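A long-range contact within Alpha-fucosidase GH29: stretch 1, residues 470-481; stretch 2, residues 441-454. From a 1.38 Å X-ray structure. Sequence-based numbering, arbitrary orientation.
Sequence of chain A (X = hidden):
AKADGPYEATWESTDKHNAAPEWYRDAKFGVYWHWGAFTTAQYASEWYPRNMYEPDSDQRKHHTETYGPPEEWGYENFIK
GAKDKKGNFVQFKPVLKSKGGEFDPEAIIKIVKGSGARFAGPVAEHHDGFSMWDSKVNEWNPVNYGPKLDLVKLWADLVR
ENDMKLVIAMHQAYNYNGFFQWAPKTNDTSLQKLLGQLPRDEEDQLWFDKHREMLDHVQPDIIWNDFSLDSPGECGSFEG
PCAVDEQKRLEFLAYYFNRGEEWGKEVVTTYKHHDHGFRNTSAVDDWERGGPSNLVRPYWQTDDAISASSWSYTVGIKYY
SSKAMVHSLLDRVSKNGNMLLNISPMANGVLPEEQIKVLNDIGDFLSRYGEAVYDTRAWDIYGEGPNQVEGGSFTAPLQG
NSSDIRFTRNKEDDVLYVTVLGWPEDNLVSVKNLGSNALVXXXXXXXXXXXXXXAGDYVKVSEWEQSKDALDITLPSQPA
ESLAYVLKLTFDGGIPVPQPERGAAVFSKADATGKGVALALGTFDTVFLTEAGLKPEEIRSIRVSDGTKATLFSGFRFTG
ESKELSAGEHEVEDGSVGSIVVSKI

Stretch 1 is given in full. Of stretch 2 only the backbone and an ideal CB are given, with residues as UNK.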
# COMPACT_ATOMS: atom_id res chain seq x y z
N ALA A 470 -29.12 -6.26 -13.99
CA ALA A 470 -27.74 -6.22 -14.48
C ALA A 470 -27.56 -6.16 -15.98
O ALA A 470 -28.43 -6.59 -16.75
CB ALA A 470 -27.00 -7.47 -13.98
N LEU A 471 -26.39 -5.71 -16.41
CA LEU A 471 -25.92 -6.03 -17.74
C LEU A 471 -25.42 -7.47 -17.72
O LEU A 471 -24.43 -7.80 -17.07
CB LEU A 471 -24.80 -5.09 -18.20
CG LEU A 471 -24.00 -5.44 -19.46
CD1 LEU A 471 -24.92 -5.60 -20.68
CD2 LEU A 471 -22.92 -4.39 -19.77
N ASP A 472 -26.14 -8.34 -18.45
CA ASP A 472 -25.87 -9.76 -18.47
C ASP A 472 -25.07 -10.12 -19.72
O ASP A 472 -25.60 -10.10 -20.83
CB ASP A 472 -27.20 -10.53 -18.43
CG ASP A 472 -27.97 -10.27 -17.15
OD1 ASP A 472 -27.37 -10.40 -16.06
OD2 ASP A 472 -29.17 -9.92 -17.23
N ILE A 473 -23.80 -10.45 -19.52
CA ILE A 473 -22.84 -10.68 -20.59
C ILE A 473 -22.56 -12.18 -20.75
O ILE A 473 -22.14 -12.85 -19.81
CB ILE A 473 -21.51 -9.96 -20.28
CG1 ILE A 473 -21.76 -8.46 -20.08
CG2 ILE A 473 -20.49 -10.21 -21.38
CD1 ILE A 473 -20.52 -7.65 -19.59
N THR A 474 -22.76 -12.70 -21.96
CA THR A 474 -22.44 -14.09 -22.28
C THR A 474 -21.02 -14.20 -22.80
O THR A 474 -20.66 -13.58 -23.80
CB THR A 474 -23.41 -14.63 -23.33
OG1 THR A 474 -24.72 -14.62 -22.78
CG2 THR A 474 -23.04 -16.05 -23.73
N LEU A 475 -20.20 -14.99 -22.13
CA LEU A 475 -18.79 -15.05 -22.47
C LEU A 475 -18.52 -15.89 -23.72
O LEU A 475 -19.25 -16.86 -23.97
CB LEU A 475 -17.99 -15.62 -21.30
CG LEU A 475 -17.99 -14.76 -20.03
CD1 LEU A 475 -17.35 -15.54 -18.89
CD2 LEU A 475 -17.25 -13.46 -20.27
N PRO A 476 -17.47 -15.54 -24.48
CA PRO A 476 -16.98 -16.40 -25.56
C PRO A 476 -16.22 -17.58 -24.97
O PRO A 476 -16.23 -17.80 -23.74
CB PRO A 476 -16.05 -15.48 -26.36
CG PRO A 476 -15.50 -14.51 -25.31
CD PRO A 476 -16.66 -14.30 -24.35
N SER A 477 -15.57 -18.34 -25.84
CA SER A 477 -14.79 -19.49 -25.41
C SER A 477 -13.68 -19.07 -24.44
O SER A 477 -12.97 -18.09 -24.67
CB SER A 477 -14.22 -20.22 -26.63
OG SER A 477 -13.25 -21.19 -26.26
N GLN A 478 -13.55 -19.84 -23.38
CA GLN A 478 -12.58 -19.53 -22.33
C GLN A 478 -11.18 -19.46 -22.94
O GLN A 478 -10.78 -20.37 -23.69
CB GLN A 478 -12.64 -20.57 -21.20
CG GLN A 478 -11.71 -20.29 -20.02
CD GLN A 478 -11.83 -21.30 -18.90
OE1 GLN A 478 -12.60 -22.25 -18.99
NE2 GLN A 478 -11.06 -21.10 -17.85
N PRO A 479 -10.42 -18.39 -22.65
CA PRO A 479 -9.03 -18.30 -23.08
C PRO A 479 -8.15 -19.16 -22.19
O PRO A 479 -8.66 -19.90 -21.34
CB PRO A 479 -8.72 -16.81 -22.91
CG PRO A 479 -9.52 -16.44 -21.72
CD PRO A 479 -10.81 -17.23 -21.82
N ALA A 480 -6.84 -19.09 -22.39
CA ALA A 480 -5.91 -19.78 -21.51
C ALA A 480 -6.24 -19.47 -20.04
O ALA A 480 -6.67 -18.35 -19.70
CB ALA A 480 -4.47 -19.40 -21.85
N GLU A 481 -6.06 -20.46 -19.17
CA GLU A 481 -6.46 -20.33 -17.77
C GLU A 481 -5.70 -19.17 -17.14
O GLU A 481 -4.54 -18.92 -17.44
CB GLU A 481 -6.18 -21.63 -17.02
CG GLU A 481 -6.62 -21.61 -15.55
CD GLU A 481 -6.45 -22.95 -14.85
OE1 GLU A 481 -5.31 -23.42 -14.74
OE2 GLU A 481 -7.48 -23.52 -14.42
N UNK A 441 -28.06 4.07 -19.29
CA UNK A 441 -28.40 3.96 -20.71
C UNK A 441 -27.20 3.40 -21.44
O UNK A 441 -26.13 4.00 -21.44
CB UNK A 441 -28.82 5.31 -21.30
N UNK A 442 -27.38 2.23 -22.05
CA UNK A 442 -26.29 1.56 -22.75
C UNK A 442 -26.24 1.82 -24.27
O UNK A 442 -25.54 1.12 -24.99
CB UNK A 442 -26.40 0.05 -22.50
N UNK A 443 -26.95 2.86 -24.72
CA UNK A 443 -26.93 3.22 -26.14
C UNK A 443 -25.50 3.45 -26.60
O UNK A 443 -25.14 3.13 -27.72
CB UNK A 443 -27.78 4.47 -26.40
N UNK A 444 -24.67 3.97 -25.70
CA UNK A 444 -23.30 4.32 -26.05
C UNK A 444 -22.30 3.18 -25.89
O UNK A 444 -21.11 3.37 -26.15
CB UNK A 444 -22.85 5.50 -25.19
N UNK A 445 -22.76 2.01 -25.47
CA UNK A 445 -21.87 0.85 -25.39
C UNK A 445 -21.51 0.26 -26.76
O UNK A 445 -22.31 -0.46 -27.36
CB UNK A 445 -22.52 -0.23 -24.53
N UNK A 446 -20.29 0.51 -27.20
CA UNK A 446 -19.83 0.19 -28.55
C UNK A 446 -19.26 -1.19 -28.75
O UNK A 446 -19.39 -1.77 -29.83
CB UNK A 446 -18.77 1.21 -28.97
N UNK A 447 -18.54 -1.69 -27.75
CA UNK A 447 -17.92 -2.99 -27.86
C UNK A 447 -17.71 -3.56 -26.47
O UNK A 447 -17.50 -2.83 -25.50
CB UNK A 447 -16.60 -2.90 -28.62
N UNK A 448 -17.79 -4.88 -26.39
CA UNK A 448 -17.49 -5.65 -25.19
C UNK A 448 -16.53 -6.73 -25.65
O UNK A 448 -16.84 -7.50 -26.56
CB UNK A 448 -18.74 -6.23 -24.53
N UNK A 449 -15.36 -6.82 -25.04
CA UNK A 449 -14.30 -7.72 -25.48
C UNK A 449 -13.70 -8.42 -24.27
O UNK A 449 -13.56 -7.82 -23.20
CB UNK A 449 -13.22 -6.96 -26.26
N UNK A 450 -13.35 -9.68 -24.44
CA UNK A 450 -12.58 -10.43 -23.45
C UNK A 450 -11.10 -10.38 -23.78
O UNK A 450 -10.67 -10.70 -24.90
CB UNK A 450 -13.06 -11.88 -23.38
N UNK A 451 -10.27 -9.98 -22.82
CA UNK A 451 -8.84 -9.97 -23.03
C UNK A 451 -8.35 -11.40 -23.16
O UNK A 451 -8.76 -12.28 -22.41
CB UNK A 451 -8.12 -9.24 -21.89
N UNK A 452 -7.50 -11.63 -24.17
CA UNK A 452 -7.09 -12.96 -24.55
C UNK A 452 -5.80 -13.46 -23.95
O UNK A 452 -5.38 -13.03 -22.88
CB UNK A 452 -6.97 -13.02 -26.07
N UNK A 453 -5.13 -14.38 -24.65
CA UNK A 453 -4.03 -15.14 -24.08
C UNK A 453 -2.79 -14.32 -23.89
O UNK A 453 -1.99 -14.61 -23.00
CB UNK A 453 -3.71 -16.35 -24.96
N UNK A 454 -2.59 -13.33 -24.75
CA UNK A 454 -1.45 -12.43 -24.63
C UNK A 454 -1.94 -10.99 -24.77
O UNK A 454 -2.93 -10.73 -25.43
CB UNK A 454 -0.38 -12.75 -25.68

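Position 441 lies far from stretch 1, whose atoms place no demand on it; a polar residue is as suitable as any. It is Asp-441, and its OD1 accepts a hydrogen bond from the backbone N of position 443, 2.9 Å away, bracing the start of a turn.

At 442 the CA-to-CB bond points toward stretch 1, but the ideal CB has nothing of it within 5.5 Å. The methyl groups of Leu-471 lie beyond, so a long apolar chain such as leucine, isoleucine or methionine would reach where alanine would not. Leu-442 brings its CD1 to 3.9 Å from CD1 of Leu-471.

Positions 443 and 444 form the middle of a type I turn and are out of reach; polar residues commonly fill such corners. They are Glu-443 and Ser-444. The turn closes where the N of the residue at 445 donates to O of Leu-442, at 3.0 Å.

Position 445 lies in the strand, and its CB again points toward stretch 1, across a gap that leucine or methionine could fill against the methyls of Leu-471. Leu-445 places its CD2 4.2 Å from CD2 of Leu-471, so that one leucine meets two.

Positions 446 and 447 are out of reach and little constrained from this side; they are Lys-446 and Ser-447.

Position 448 has extended angles (-129/124) and points toward Ile-473, whose CG2 is 5.4 Å from the ideal CB. The short gap suits a modest apolar group, and a beta-branched one is at ease in a strand. Val-448 fits: its CG1 packs 4.2 Å from CG2 of Ile-473.

Position 449 points away, as alternation in a strand predicts, and holds Glu-449.

At 450 the ideal CB lies 4.1 Å from CG of Pro-476, with Leu-475 and Pro-479 farther out, within reach of a longer chain. This largely apolar setting favours leucine, isoleucine or methionine. Leu-450 has the largest covered area in its stretch: CD2 approaches CG of Pro-476 at 3.9 Å and CD of Pro-479 at 3.7 Å, while CD1 lies 4.4 Å from CD2 of Leu-475.

Position 451 points away, and Leu-451 makes little of this contact. At 452 the angles (-95/-154) do not demand glycine, and the ideal CB, 5.2 Å from CB of Pro-479, would also allow alanine or serine; Gly-452 leaves its CA 4.5 Å from that CB of Pro-479.

At 453 CB points sideways, near Ala-480, whose backbone N offers a donor. A short acceptor such as aspartate or asparagine suits. Asp-453 turns its OD1 to that N of Ala-480, accepting a nearly straight hydrogen bond of 2.9 Å.

Position 454 is out of reach and holds Lys-454.

Stretch 2 441-454: DLESLKSVELLGDK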
# COMPACT_ATOMS: atom_id res chain seq x y z
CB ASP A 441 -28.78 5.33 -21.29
CG ASP A 441 -29.45 5.23 -22.66
OD1 ASP A 441 -29.06 4.37 -23.49
OD2 ASP A 441 -30.36 6.05 -22.92
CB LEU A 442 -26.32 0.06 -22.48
CG LEU A 442 -25.99 -0.38 -21.05
CD1 LEU A 442 -26.06 -1.90 -20.97
CD2 LEU A 442 -24.59 0.08 -20.60
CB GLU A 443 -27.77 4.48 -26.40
CG GLU A 443 -27.20 5.75 -25.77
CD GLU A 443 -28.09 6.96 -25.98
OE1 GLU A 443 -28.96 6.93 -26.89
OE2 GLU A 443 -27.92 7.95 -25.24
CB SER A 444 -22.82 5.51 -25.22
OG SER A 444 -22.60 5.12 -23.88
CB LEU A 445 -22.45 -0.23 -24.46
CG LEU A 445 -21.57 -1.48 -24.28
CD1 LEU A 445 -20.20 -1.13 -23.71
CD2 LEU A 445 -22.28 -2.47 -23.40
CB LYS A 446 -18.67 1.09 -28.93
CG LYS A 446 -19.03 2.49 -29.30
CD LYS A 446 -18.03 3.00 -30.33
CE LYS A 446 -16.55 2.62 -30.04
NZ LYS A 446 -15.68 3.81 -30.12
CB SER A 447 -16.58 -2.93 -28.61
OG SER A 447 -15.66 -2.04 -28.01
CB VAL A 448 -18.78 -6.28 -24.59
CG1 VAL A 448 -18.44 -7.13 -23.35
CG2 VAL A 448 -19.83 -5.21 -24.30
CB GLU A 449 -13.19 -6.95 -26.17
CG GLU A 449 -13.65 -6.09 -27.35
CD GLU A 449 -12.53 -5.20 -27.86
OE1 GLU A 449 -12.17 -4.22 -27.16
OE2 GLU A 449 -12.01 -5.48 -28.95
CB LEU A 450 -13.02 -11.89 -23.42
CG LEU A 450 -12.48 -12.76 -22.27
CD1 LEU A 450 -13.03 -12.28 -20.93
CD2 LEU A 450 -12.84 -14.23 -22.47
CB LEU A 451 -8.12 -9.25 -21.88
CG LEU A 451 -7.97 -7.75 -22.07
CD1 LEU A 451 -9.31 -7.07 -22.09
CD2 LEU A 451 -7.09 -7.19 -20.97
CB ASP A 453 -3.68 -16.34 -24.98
CG ASP A 453 -4.74 -17.40 -25.01
OD1 ASP A 453 -5.83 -17.23 -24.42
OD2 ASP A 453 -4.50 -18.43 -25.69
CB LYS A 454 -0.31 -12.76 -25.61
CG LYS A 454 -0.47 -12.27 -27.01
CD LYS A 454 0.89 -12.28 -27.74
CE LYS A 454 0.70 -11.85 -29.19
NZ LYS A 454 1.86 -11.10 -29.73
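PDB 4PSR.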